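Local coordinates for protein Cyclase/dehydrase (Mycobacterium smegmatis str. MC2 155, PDB 5Z8O) that is of unknown function but belongs to the START superfamily, many of whose members enclose hydrophobic ligands, and so may bind or carry a lipid-like molecule, at residues P48-L53 / V63-V68; D23-P28 / C37-R42; A72-F77 / S94-G99. One frame throughout, in Å; residues are numbered along the deposited sequence.

Contact 1. Residues P48-L53 / V63-V68; sequences PSQLRL and VFITAV
The Arg-52 guanidinium has Val-63 CG1 over one face, while Val-63 CG2 approaches Arg-52 NH2. With CG of Arg-52 anti to the backbone N (chi1 168°), the extended chain carries Arg-52 NE to 3.9 Å from Val-63 CG1. The Phe-64 ring meets Leu-53 obliquely: Phe-64 CD2 lies 3.7 Å from Leu-53 O and 4.1 Å from Leu-53 CD2. Leu-51 CG packs 3.7 Å from Val-68 CG2, near Phe-24. Gln-50 lies beside Ile-65 on the other face, its NE2 3.7 Å from Ile-65 CG2. Five backbone hydrogen bonds join these hairpin strands; the axes of the two segments run at 164°, close to antiparallel. Leu-51 and Thr-66 are bonded in both directions, as are Leu-53 and Phe-64; Val-68 N reaches Ser-49 O at 2.9 Å from above the carbonyl plane, 60° out of it. Arg-52 forms salt bridges to Asp-54 of its own chain and Asp-84 of the second subunit; Gln-50 NE2 bonds Gln-81 OE1 of its own chain and Gln-50 OE1 of the second subunit. The Leu-51/Leu-53/Phe-64 face is thus mainly apolar, with the Thr-66 hydroxyl among the carbons, whereas the other couples aliphatic packing to polar links across the dimer.

Contact 2. Residues D23-P28 / C37-R42; sequences DFEAYP and CWILAR
A side-chain carboxylate takes up a backbone N-H of a sheet-edge strand: Ile-39 N donates to Glu-25 OE2 over 3.1 Å, with the almost straight angle of 177° at the hydrogen. The oxygen is met on its anti side, and the donor sits 20° out of the carboxylate plane. CG of Glu-25 lies anti to its own carbonyl carbon (chi1 -68°), which brings it to 3.3 Å from Cys-37 O. From there the extended chain carries the carboxylate over to Ile-39. The two side chains cross at about a right angle, with Ile-39 CG1 3.7 Å from Glu-25 CG and the same methylene 3.6 Å from Glu-25 OE2, so the acid is flanked by aliphatic carbon as well as bonded. The guanidinium of Arg-42 has Ile-39 CG2 over the centre of one face; its NH2 is 5.5 Å from Glu-25 OE1, too far for a salt bridge, though the opposite charge might modestly favour the carboxylate.

Within the Bet v 1-like fold, this contact ties the 3-10 turn that follows helix 14-22 to strand 34-42, the outermost strand at one end of the sheet in this chain. On its other flank the strand pairs with 48-57, where Leu-40 and Ala-41 both face Gln-50 in a classic beta bulge.

Deeper in, Cys-37 points at the turn. Its SG packs 3.8 Å from Phe-24 CB and lies 3.3 Å from Phe-24 O, a close contact; that carbonyl accepts the N-H of Tyr-27. Pro-28 adds its ring, CG lying 3.8 Å from Cys-37 N. The Phe-24 ring itself leads away from the strand, presenting its edge to Tyr-27 CE2 and packing against Leu-51 and Val-68.

Contact 3. Residues A72-F77 / S94-G99; sequences AENQIF and SIVPLG
Asn-74 holds CG between its backbone N and carbonyl carbon (chi1 60°), and its CB and amide group lie beside Ile-95 and Val-96 of strand 86-97. CB comes to 3.3 Å from Ile-95 O, while ND2 stands 3.6 Å from Ile-95 O and 4.0 Å from Val-96 CG2; the Asn-74 and Val-96 side chains run alongside each other in the same direction. Ser-94 has OG anti to its carbonyl carbon (chi1 -61°), where the hydroxyl oxygen meets Gln-75 CG at 3.2 Å. That methylene is the nearest atom of Gln-75; OE1 of the amide is hydrogen-bonded to Arg-92.

One backbone hydrogen bond joins the segments, from Ile-95 N to Asn-74 O at 3.1 Å, with 161° at the hydrogen and the donor in the carbonyl plane. Ser-94 CA adds a CA-H...O contact to that oxygen at 3.5 Å. Gln-75 and Ser-94 form an antiparallel non-hydrogen-bonded pair. The bond thus falls at the open end of the hairpin of strands 75-83 and 86-97, just where a type I turn from Ala-72 to Gln-75 delivers the chain into the first of them.

On the helix-facing side, Ile-95 packs on Ala-14, Ile-17 and Thr-18 of helix 14-22. Between these two segments a single backbone bond holds the hairpin's open end, while strand 103-113 holds Ser-94 and Val-96 from the other side; the surroundings are polar around Asn-74 and Ser-94 and apolar on the Ile-95 face.

Overall arrangement
The three contacts follow one another along the chain in the order 2, 1, 3, and all reach the same seven-stranded antiparallel sheet. Contacts 1 and 2 are neighbours, their centres about 8 Å apart: strand 48-57 pairs with 34-42, and Ser-49 N lies 2.7 Å from Ala-41 O. Contact 3 sits about 20 Å from the centre of either, on the next hairpin, yet Ile-76 CG2 packs 4.1 Å from both Val-68 CG1 and Phe-24 CZ. Phe-24 of contact 2 thus packs with residues of contacts 1 and 3 on the helix-facing side of the sheet, consistent with the ligand-enclosing architecture of START proteins. Contacts 1 and 2 also touch the second subunit, whereas contact 3 touches no other chain of the dimer.

Contact 1. Residues P48-L53 / V63-V68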
ATOM      1  N   PRO B  48       3.540   9.117  12.395  1.00 17.41           N
ATOM      2  CA  PRO B  48       3.361   8.061  11.394  1.00 14.92           C
ATOM      3  C   PRO B  48       4.615   7.218  11.221  1.00 12.47           C
ATOM      4  O   PRO B  48       5.735   7.731  11.177  1.00 12.75           O
ATOM      5  CB  PRO B  48       3.029   8.840  10.115  1.00 19.13           C
ATOM      6  CG  PRO B  48       2.442  10.126  10.610  1.00 21.80           C
ATOM      7  CD  PRO B  48       3.164  10.447  11.882  1.00 20.76           C
ATOM      8  N   SER B  49       4.413   5.904  11.129  1.00 16.57           N
ATOM      9  CA  SER B  49       5.502   4.959  10.929  1.00 17.11           C
ATOM     10  C   SER B  49       5.456   4.266   9.574  1.00 13.59           C
ATOM     11  O   SER B  49       6.455   3.648   9.178  1.00 12.96           O
ATOM     12  CB  SER B  49       5.496   3.900  12.042  1.00 17.39           C
ATOM     13  OG  SER B  49       4.286   3.168  12.034  1.00 19.88           O
ATOM     14  N   GLN B  50       4.338   4.354   8.854  1.00 14.44           N
ATOM     15  CA  GLN B  50       4.205   3.712   7.552  1.00 16.73           C
ATOM     16  C   GLN B  50       3.199   4.487   6.711  1.00 16.58           C
ATOM     17  O   GLN B  50       2.149   4.898   7.213  1.00 13.81           O
ATOM     18  CB  GLN B  50       3.760   2.249   7.698  1.00 17.00           C
ATOM     19  CG  GLN B  50       3.779   1.454   6.395  1.00 17.29           C
ATOM     20  CD  GLN B  50       3.227   0.049   6.558  1.00 16.22           C
ATOM     21  OE1 GLN B  50       2.224  -0.161   7.239  1.00 17.32           O
ATOM     22  NE2 GLN B  50       3.884  -0.923   5.932  1.00 14.97           N
ATOM     23  N   LEU B  51       3.526   4.688   5.436  1.00 15.48           N
ATOM     24  CA  LEU B  51       2.698   5.471   4.530  1.00 11.91           C
ATOM     25  C   LEU B  51       2.392   4.685   3.264  1.00 13.60           C
ATOM     26  O   LEU B  51       3.185   3.848   2.828  1.00 12.78           O
ATOM     27  CB  LEU B  51       3.374   6.790   4.119  1.00 13.83           C
ATOM     28  CG  LEU B  51       3.911   7.730   5.192  1.00 14.68           C
ATOM     29  CD1 LEU B  51       4.730   8.840   4.539  1.00 17.65           C
ATOM     30  CD2 LEU B  51       2.765   8.312   6.007  1.00 18.97           C
ATOM     31  N   ARG B  52       1.242   4.988   2.665  1.00 15.61           N
ATOM     32  CA  ARG B  52       0.968   4.669   1.271  1.00 12.74           C
ATOM     33  C   ARG B  52       0.998   5.957   0.459  1.00 12.41           C
ATOM     34  O   ARG B  52       0.343   6.939   0.825  1.00 14.52           O
ATOM     35  CB  ARG B  52      -0.389   3.979   1.102  1.00 15.02           C
ATOM     36  CG  ARG B  52      -0.833   3.884  -0.360  1.00 12.64           C
ATOM     37  CD  ARG B  52      -2.204   3.222  -0.548  1.00 10.91           C
ATOM     38  NE  ARG B  52      -2.619   3.298  -1.949  1.00 15.60           N
ATOM     39  CZ  ARG B  52      -3.547   2.528  -2.510  1.00 20.06           C
ATOM     40  NH1 ARG B  52      -4.171   1.600  -1.797  1.00 18.58           N
ATOM     41  NH2 ARG B  52      -3.846   2.681  -3.793  1.00 20.08           N
ATOM     42  N   LEU B  53       1.749   5.950  -0.642  1.00 16.55           N
ATOM     43  CA  LEU B  53       1.855   7.100  -1.535  1.00 18.13           C
ATOM     44  C   LEU B  53       1.420   6.670  -2.927  1.00 19.02           C
ATOM     45  O   LEU B  53       1.986   5.728  -3.496  1.00 18.56           O
ATOM     46  CB  LEU B  53       3.283   7.650  -1.559  1.00 21.20           C
ATOM     47  CG  LEU B  53       3.514   8.909  -2.398  1.00 25.90           C
ATOM     48  CD1 LEU B  53       3.161  10.151  -1.596  1.00 30.09           C
ATOM     49  CD2 LEU B  53       4.951   8.976  -2.905  1.00 27.79           C
ATOM     50  N   VAL B  63       2.117   3.092  -6.840  1.00 16.11           N
ATOM     51  CA  VAL B  63       1.825   3.001  -5.413  1.00 19.08           C
ATOM     52  C   VAL B  63       3.100   2.635  -4.672  1.00 19.33           C
ATOM     53  O   VAL B  63       3.795   1.686  -5.052  1.00 18.16           O
ATOM     54  CB  VAL B  63       0.712   1.976  -5.125  1.00 19.01           C
ATOM     55  CG1 VAL B  63       0.522   1.804  -3.628  1.00 20.33           C
ATOM     56  CG2 VAL B  63      -0.588   2.417  -5.776  1.00 22.45           C
ATOM     57  N   PHE B  64       3.414   3.399  -3.630  1.00 20.04           N
ATOM     58  CA  PHE B  64       4.603   3.181  -2.822  1.00 17.59           C
ATOM     59  C   PHE B  64       4.194   2.978  -1.370  1.00 19.22           C
ATOM     60  O   PHE B  64       3.403   3.761  -0.831  1.00 18.11           O
ATOM     61  CB  PHE B  64       5.545   4.370  -2.981  1.00 18.82           C
ATOM     62  CG  PHE B  64       5.936   4.611  -4.406  1.00 23.33           C
ATOM     63  CD1 PHE B  64       6.913   3.843  -5.016  1.00 25.26           C
ATOM     64  CD2 PHE B  64       5.281   5.575  -5.156  1.00 24.91           C
ATOM     65  CE1 PHE B  64       7.250   4.052  -6.338  1.00 24.59           C
ATOM     66  CE2 PHE B  64       5.614   5.789  -6.478  1.00 30.78           C
ATOM     67  CZ  PHE B  64       6.600   5.027  -7.070  1.00 27.41           C
ATOM     68  N   ILE B  65       4.735   1.938  -0.740  1.00 15.42           N
ATOM     69  CA  ILE B  65       4.548   1.685   0.683  1.00 14.63           C
ATOM     70  C   ILE B  65       5.890   1.876   1.373  1.00 12.17           C
ATOM     71  O   ILE B  65       6.841   1.128   1.114  1.00 15.70           O
ATOM     72  CB  ILE B  65       3.996   0.277   0.945  1.00 15.11           C
ATOM     73  CG1 ILE B  65       2.744   0.034   0.096  1.00 19.41           C
ATOM     74  CG2 ILE B  65       3.706   0.095   2.428  1.00 10.04           C
ATOM     75  CD1 ILE B  65       2.712  -1.326  -0.545  1.00 26.52           C
ATOM     76  N   THR B  66       5.966   2.865   2.261  1.00 16.67           N
ATOM     77  CA  THR B  66       7.237   3.324   2.807  1.00 16.29           C
ATOM     78  C   THR B  66       7.175   3.375   4.326  1.00 20.31           C
ATOM     79  O   THR B  66       6.155   3.759   4.903  1.00 18.90           O
ATOM     80  CB  THR B  66       7.618   4.714   2.267  1.00 25.51           C
ATOM     81  OG1 THR B  66       6.968   5.724   3.044  1.00 37.17           O
ATOM     82  CG2 THR B  66       7.200   4.865   0.814  1.00 23.84           C
ATOM     83  N   ALA B  67       8.274   2.987   4.964  1.00 19.65           N
ATOM     84  CA  ALA B  67       8.431   3.147   6.399  1.00 17.80           C
ATOM     85  C   ALA B  67       9.035   4.513   6.701  1.00 15.97           C
ATOM     86  O   ALA B  67       9.856   5.032   5.938  1.00 15.41           O
ATOM     87  CB  ALA B  67       9.316   2.042   6.979  1.00 16.12           C
ATOM     88  N   VAL B  68       8.620   5.091   7.825  1.00 14.83           N
ATOM     89  CA  VAL B  68       9.044   6.421   8.241  1.00 16.94           C
ATOM     90  C   VAL B  68       9.823   6.286   9.540  1.00 14.05           C
ATOM     91  O   VAL B  68       9.385   5.592  10.464  1.00 18.22           O
ATOM     92  CB  VAL B  68       7.848   7.376   8.422  1.00 14.56           C
ATOM     93  CG1 VAL B  68       8.337   8.786   8.756  1.00 14.17           C
ATOM     94  CG2 VAL B  68       6.981   7.393   7.169  1.00 15.18           C
TER

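Contact 2. Residues D23-P28 / C37-R42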
ATOM      1  N   ASP B  23       3.562  16.710   7.359  1.00 17.80           N
ATOM      2  CA  ASP B  23       2.140  16.578   7.043  1.00 18.29           C
ATOM      3  C   ASP B  23       2.002  15.736   5.779  1.00 16.66           C
ATOM      4  O   ASP B  23       1.713  16.230   4.686  1.00 17.15           O
ATOM      5  CB  ASP B  23       1.500  17.947   6.865  1.00 21.91           C
ATOM      6  CG  ASP B  23      -0.010  17.889   6.876  1.00 27.57           C
ATOM      7  OD1 ASP B  23      -0.570  16.772   6.894  1.00 27.95           O
ATOM      8  OD2 ASP B  23      -0.638  18.966   6.839  1.00 28.22           O
ATOM      9  N   PHE B  24       2.206  14.426   5.945  1.00 17.48           N
ATOM     10  CA  PHE B  24       2.277  13.533   4.791  1.00 19.66           C
ATOM     11  C   PHE B  24       0.962  13.499   4.024  1.00 18.44           C
ATOM     12  O   PHE B  24       0.958  13.480   2.787  1.00 16.76           O
ATOM     13  CB  PHE B  24       2.669  12.126   5.238  1.00 21.85           C
ATOM     14  CG  PHE B  24       3.967  12.071   5.983  1.00 21.26           C
ATOM     15  CD1 PHE B  24       5.160  12.344   5.335  1.00 20.28           C
ATOM     16  CD2 PHE B  24       3.996  11.743   7.329  1.00 22.79           C
ATOM     17  CE1 PHE B  24       6.357  12.293   6.014  1.00 21.11           C
ATOM     18  CE2 PHE B  24       5.192  11.691   8.014  1.00 22.75           C
ATOM     19  CZ  PHE B  24       6.375  11.967   7.355  1.00 22.50           C
ATOM     20  N   GLU B  25      -0.166  13.487   4.735  1.00 12.21           N
ATOM     21  CA  GLU B  25      -1.449  13.395   4.052  1.00 20.49           C
ATOM     22  C   GLU B  25      -1.824  14.675   3.317  1.00 15.73           C
ATOM     23  O   GLU B  25      -2.758  14.649   2.510  1.00 17.09           O
ATOM     24  CB  GLU B  25      -2.540  12.998   5.050  1.00 21.40           C
ATOM     25  CG  GLU B  25      -2.370  11.570   5.559  1.00 22.12           C
ATOM     26  CD  GLU B  25      -3.527  11.091   6.419  1.00 30.53           C
ATOM     27  OE1 GLU B  25      -4.220  11.938   7.025  1.00 31.16           O
ATOM     28  OE2 GLU B  25      -3.737   9.858   6.489  1.00 25.79           O
ATOM     29  N   ALA B  26      -1.117  15.779   3.553  1.00 17.99           N
ATOM     30  CA  ALA B  26      -1.324  17.001   2.786  1.00 17.89           C
ATOM     31  C   ALA B  26      -0.432  17.091   1.554  1.00 20.66           C
ATOM     32  O   ALA B  26      -0.569  18.045   0.781  1.00 19.40           O
ATOM     33  CB  ALA B  26      -1.098  18.234   3.669  1.00 17.35           C
ATOM     34  N   TYR B  27       0.466  16.125   1.353  1.00 20.65           N
ATOM     35  CA  TYR B  27       1.323  16.128   0.167  1.00 18.68           C
ATOM     36  C   TYR B  27       0.569  16.307  -1.148  1.00 20.39           C
ATOM     37  O   TYR B  27       1.046  17.085  -1.991  1.00 19.02           O
ATOM     38  CB  TYR B  27       2.158  14.839   0.098  1.00 17.03           C
ATOM     39  CG  TYR B  27       3.386  14.820   0.984  1.00 20.95           C
ATOM     40  CD1 TYR B  27       3.644  15.848   1.880  1.00 15.95           C
ATOM     41  CD2 TYR B  27       4.308  13.784   0.892  1.00 31.75           C
ATOM     42  CE1 TYR B  27       4.773  15.832   2.682  1.00 21.97           C
ATOM     43  CE2 TYR B  27       5.441  13.761   1.684  1.00 34.69           C
ATOM     44  CZ  TYR B  27       5.670  14.788   2.575  1.00 32.19           C
ATOM     45  OH  TYR B  27       6.799  14.763   3.362  1.00 32.83           O
ATOM     46  N   PRO B  28      -0.563  15.639  -1.404  1.00 15.92           N
ATOM     47  CA  PRO B  28      -1.224  15.813  -2.708  1.00 16.33           C
ATOM     48  C   PRO B  28      -1.681  17.234  -2.987  1.00 17.34           C
ATOM     49  O   PRO B  28      -1.831  17.591  -4.161  1.00 19.50           O
ATOM     50  CB  PRO B  28      -2.419  14.850  -2.629  1.00 19.79           C
ATOM     51  CG  PRO B  28      -2.039  13.849  -1.592  1.00 18.90           C
ATOM     52  CD  PRO B  28      -1.258  14.627  -0.583  1.00 16.46           C
ATOM     53  N   CYS B  37      -1.990  10.281  -0.245  1.00 15.48           N
ATOM     54  CA  CYS B  37      -1.026   9.816   0.740  1.00 20.44           C
ATOM     55  C   CYS B  37      -1.794   9.498   2.010  1.00 21.53           C
ATOM     56  O   CYS B  37      -2.556  10.334   2.501  1.00 20.92           O
ATOM     57  CB  CYS B  37       0.059  10.859   1.009  1.00 19.31           C
ATOM     58  SG  CYS B  37       1.326  10.281   2.157  1.00 19.97           S
ATOM     59  N   TRP B  38      -1.589   8.293   2.535  1.00 14.54           N
ATOM     60  CA  TRP B  38      -2.335   7.825   3.690  1.00 14.53           C
ATOM     61  C   TRP B  38      -1.381   7.271   4.733  1.00 17.77           C
ATOM     62  O   TRP B  38      -0.457   6.519   4.409  1.00 16.73           O
ATOM     63  CB  TRP B  38      -3.352   6.746   3.306  1.00 17.49           C
ATOM     64  CG  TRP B  38      -4.368   7.216   2.329  1.00 17.73           C
ATOM     65  CD1 TRP B  38      -5.608   7.719   2.607  1.00 23.20           C
ATOM     66  CD2 TRP B  38      -4.249   7.202   0.903  1.00 19.18           C
ATOM     67  NE1 TRP B  38      -6.259   8.036   1.439  1.00 25.00           N
ATOM     68  CE2 TRP B  38      -5.448   7.722   0.379  1.00 22.80           C
ATOM     69  CE3 TRP B  38      -3.241   6.803   0.018  1.00 24.75           C
ATOM     70  CZ2 TRP B  38      -5.667   7.857  -0.992  1.00 24.78           C
ATOM     71  CZ3 TRP B  38      -3.462   6.933  -1.342  1.00 27.19           C
ATOM     72  CH2 TRP B  38      -4.666   7.457  -1.833  1.00 25.67           C
ATOM     73  N   ILE B  39      -1.618   7.651   5.982  1.00 18.25           N
ATOM     74  CA  ILE B  39      -0.887   7.101   7.117  1.00 19.89           C
ATOM     75  C   ILE B  39      -1.428   5.707   7.411  1.00 19.22           C
ATOM     76  O   ILE B  39      -2.615   5.541   7.717  1.00 15.62           O
ATOM     77  CB  ILE B  39      -1.018   8.019   8.337  1.00 18.65           C
ATOM     78  CG1 ILE B  39      -0.506   9.417   7.980  1.00 18.22           C
ATOM     79  CG2 ILE B  39      -0.275   7.440   9.533  1.00 17.83           C
ATOM     80  CD1 ILE B  39      -0.686  10.429   9.074  1.00 23.18           C
ATOM     81  N   LEU B  40      -0.564   4.698   7.297  1.00 17.63           N
ATOM     82  CA  LEU B  40      -0.965   3.312   7.515  1.00 15.69           C
ATOM     83  C   LEU B  40      -0.761   2.854   8.954  1.00 21.16           C
ATOM     84  O   LEU B  40      -1.530   2.017   9.445  1.00 21.26           O
ATOM     85  CB  LEU B  40      -0.187   2.383   6.579  1.00 12.72           C
ATOM     86  CG  LEU B  40      -0.418   2.560   5.078  1.00 17.45           C
ATOM     87  CD1 LEU B  40       0.459   1.602   4.281  1.00 13.60           C
ATOM     88  CD2 LEU B  40      -1.891   2.350   4.733  1.00 20.07           C
ATOM     89  N   ALA B  41       0.257   3.375   9.632  1.00 19.79           N
ATOM     90  CA  ALA B  41       0.565   2.984  11.000  1.00 23.38           C
ATOM     91  C   ALA B  41       1.307   4.125  11.676  1.00 19.73           C
ATOM     92  O   ALA B  41       1.877   4.997  11.015  1.00 15.38           O
ATOM     93  CB  ALA B  41       1.393   1.694  11.050  1.00 27.54           C
ATOM     94  N   ARG B  42       1.297   4.107  13.007  1.00 15.22           N
ATOM     95  CA  ARG B  42       1.920   5.144  13.812  1.00 15.09           C
ATOM     96  C   ARG B  42       2.799   4.519  14.884  1.00 18.04           C
ATOM     97  O   ARG B  42       2.546   3.403  15.346  1.00 20.87           O
ATOM     98  CB  ARG B  42       0.864   6.045  14.491  1.00 17.01           C
ATOM     99  CG  ARG B  42      -0.093   6.723  13.522  1.00 20.78           C
ATOM    100  CD  ARG B  42      -1.185   7.504  14.248  1.00 18.12           C
ATOM    101  NE  ARG B  42      -2.068   8.172  13.295  1.00 17.58           N
ATOM    102  CZ  ARG B  42      -1.850   9.388  12.803  1.00 18.08           C
ATOM    103  NH1 ARG B  42      -0.775  10.072  13.175  1.00 21.00           N
ATOM    104  NH2 ARG B  42      -2.705   9.916  11.937  1.00 16.67           N
TER

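Contact 3. Residues A72-F77 / S94-G99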
ATOM      1  N   ALA B  72      16.804  11.678  14.088  1.00 30.63           N
ATOM      2  CA  ALA B  72      17.260  12.783  14.914  1.00 32.30           C
ATOM      3  C   ALA B  72      16.140  13.809  14.988  1.00 32.90           C
ATOM      4  O   ALA B  72      15.180  13.765  14.215  1.00 29.42           O
ATOM      5  CB  ALA B  72      18.546  13.407  14.360  1.00 32.72           C
ATOM      6  N   GLU B  73      16.266  14.738  15.940  1.00 41.30           N
ATOM      7  CA  GLU B  73      15.161  15.645  16.243  1.00 46.68           C
ATOM      8  C   GLU B  73      14.773  16.505  15.046  1.00 43.32           C
ATOM      9  O   GLU B  73      13.625  16.953  14.954  1.00 45.24           O
ATOM     10  CB  GLU B  73      15.526  16.537  17.430  1.00 55.20           C
ATOM     11  CG  GLU B  73      14.973  16.050  18.758  1.00 63.79           C
ATOM     12  CD  GLU B  73      14.730  17.188  19.738  1.00 71.93           C
ATOM     13  OE1 GLU B  73      15.213  17.099  20.890  1.00 72.66           O
ATOM     14  OE2 GLU B  73      14.057  18.172  19.351  1.00 74.83           O
ATOM     15  N   ASN B  74      15.702  16.740  14.123  1.00 37.32           N
ATOM     16  CA  ASN B  74      15.457  17.582  12.960  1.00 33.34           C
ATOM     17  C   ASN B  74      15.381  16.785  11.665  1.00 25.07           C
ATOM     18  O   ASN B  74      15.451  17.375  10.581  1.00 24.07           O
ATOM     19  CB  ASN B  74      16.555  18.638  12.845  1.00 35.32           C
ATOM     20  CG  ASN B  74      17.935  18.024  12.701  1.00 41.68           C
ATOM     21  OD1 ASN B  74      18.193  16.930  13.207  1.00 42.06           O
ATOM     22  ND2 ASN B  74      18.827  18.722  12.006  1.00 43.84           N
ATOM     23  N   GLN B  75      15.243  15.465  11.747  1.00 22.51           N
ATOM     24  CA  GLN B  75      15.390  14.589  10.594  1.00 21.05           C
ATOM     25  C   GLN B  75      14.166  13.709  10.401  1.00 21.76           C
ATOM     26  O   GLN B  75      13.568  13.227  11.369  1.00 23.29           O
ATOM     27  CB  GLN B  75      16.622  13.688  10.726  1.00 27.35           C
ATOM     28  CG  GLN B  75      17.892  14.265  10.148  1.00 39.94           C
ATOM     29  CD  GLN B  75      19.031  13.266  10.159  1.00 42.68           C
ATOM     30  OE1 GLN B  75      18.846  12.096   9.824  1.00 39.99           O
ATOM     31  NE2 GLN B  75      20.218  13.725  10.532  1.00 47.07           N
ATOM     32  N   ILE B  76      13.814  13.497   9.137  1.00 20.51           N
ATOM     33  CA  ILE B  76      12.813  12.518   8.736  1.00 22.90           C
ATOM     34  C   ILE B  76      13.462  11.657   7.665  1.00 22.38           C
ATOM     35  O   ILE B  76      14.049  12.179   6.712  1.00 21.52           O
ATOM     36  CB  ILE B  76      11.524  13.177   8.205  1.00 20.81           C
ATOM     37  CG1 ILE B  76      10.975  14.186   9.218  1.00 22.02           C
ATOM     38  CG2 ILE B  76      10.475  12.119   7.881  1.00 20.23           C
ATOM     39  CD1 ILE B  76       9.675  14.838   8.792  1.00 24.79           C
ATOM     40  N   PHE B  77      13.354  10.342   7.822  1.00 23.13           N
ATOM     41  CA  PHE B  77      13.995   9.382   6.934  1.00 22.54           C
ATOM     42  C   PHE B  77      12.967   8.343   6.522  1.00 22.85           C
ATOM     43  O   PHE B  77      12.397   7.659   7.380  1.00 26.28           O
ATOM     44  CB  PHE B  77      15.199   8.741   7.632  1.00 21.96           C
ATOM     45  CG  PHE B  77      15.988   7.799   6.772  1.00 22.15           C
ATOM     46  CD1 PHE B  77      16.725   8.265   5.698  1.00 20.46           C
ATOM     47  CD2 PHE B  77      16.058   6.454   7.091  1.00 27.43           C
ATOM     48  CE1 PHE B  77      17.472   7.398   4.923  1.00 23.58           C
ATOM     49  CE2 PHE B  77      16.812   5.585   6.327  1.00 28.23           C
ATOM     50  CZ  PHE B  77      17.517   6.056   5.240  1.00 22.99           C
ATOM     51  N   SER B  94      16.587  16.888   6.351  1.00 19.25           N
ATOM     52  CA  SER B  94      17.210  17.523   7.510  1.00 26.49           C
ATOM     53  C   SER B  94      16.901  19.016   7.489  1.00 23.18           C
ATOM     54  O   SER B  94      17.166  19.692   6.488  1.00 25.74           O
ATOM     55  CB  SER B  94      18.719  17.279   7.523  1.00 25.68           C
ATOM     56  OG  SER B  94      18.998  15.892   7.612  1.00 26.16           O
ATOM     57  N   ILE B  95      16.314  19.518   8.576  1.00 21.21           N
ATOM     58  CA  ILE B  95      15.849  20.900   8.679  1.00 19.42           C
ATOM     59  C   ILE B  95      16.711  21.641   9.697  1.00 21.26           C
ATOM     60  O   ILE B  95      16.670  21.335  10.896  1.00 26.20           O
ATOM     61  CB  ILE B  95      14.363  20.955   9.060  1.00 24.24           C
ATOM     62  CG1 ILE B  95      13.520  20.380   7.921  1.00 27.59           C
ATOM     63  CG2 ILE B  95      13.942  22.383   9.382  1.00 26.45           C
ATOM     64  CD1 ILE B  95      12.137  19.941   8.338  1.00 33.07           C
ATOM     65  N   VAL B  96      17.502  22.601   9.232  1.00 20.98           N
ATOM     66  CA  VAL B  96      18.404  23.377  10.083  1.00 26.71           C
ATOM     67  C   VAL B  96      18.031  24.852  10.003  1.00 25.89           C
ATOM     68  O   VAL B  96      18.006  25.425   8.907  1.00 28.39           O
ATOM     69  CB  VAL B  96      19.879  23.171   9.707  1.00 25.26           C
ATOM     70  CG1 VAL B  96      20.766  24.037  10.592  1.00 27.04           C
ATOM     71  CG2 VAL B  96      20.260  21.709   9.841  1.00 26.40           C
ATOM     72  N   PRO B  97      17.731  25.516  11.119  1.00 21.94           N
ATOM     73  CA  PRO B  97      17.441  26.954  11.075  1.00 24.29           C
ATOM     74  C   PRO B  97      18.670  27.750  10.663  1.00 22.45           C
ATOM     75  O   PRO B  97      19.793  27.457  11.083  1.00 21.08           O
ATOM     76  CB  PRO B  97      17.019  27.282  12.513  1.00 28.28           C
ATOM     77  CG  PRO B  97      17.628  26.202  13.345  1.00 25.90           C
ATOM     78  CD  PRO B  97      17.636  24.970  12.485  1.00 20.90           C
ATOM     79  N   LEU B  98      18.445  28.760   9.825  1.00 26.09           N
ATOM     80  CA  LEU B  98      19.505  29.670   9.400  1.00 37.97           C
ATOM     81  C   LEU B  98      19.483  30.993  10.157  1.00 43.90           C
ATOM     82  O   LEU B  98      20.223  31.179  11.127  1.00 45.71           O
ATOM     83  CB  LEU B  98      19.397  29.933   7.897  1.00 40.49           C
ATOM     84  CG  LEU B  98      19.919  28.805   7.011  1.00 39.76           C
ATOM     85  CD1 LEU B  98      19.792  29.172   5.548  1.00 36.98           C
ATOM     86  CD2 LEU B  98      21.363  28.494   7.364  1.00 39.57           C
ATOM     87  N   GLY B  99      18.663  31.928   9.695  1.00 47.04           N
ATOM     88  CA  GLY B  99      18.498  33.198  10.357  1.00 46.91           C
ATOM     89  C   GLY B  99      17.237  33.226  11.190  1.00 46.22           C
ATOM     90  O   GLY B  99      16.664  32.184  11.524  1.00 46.38           O
TER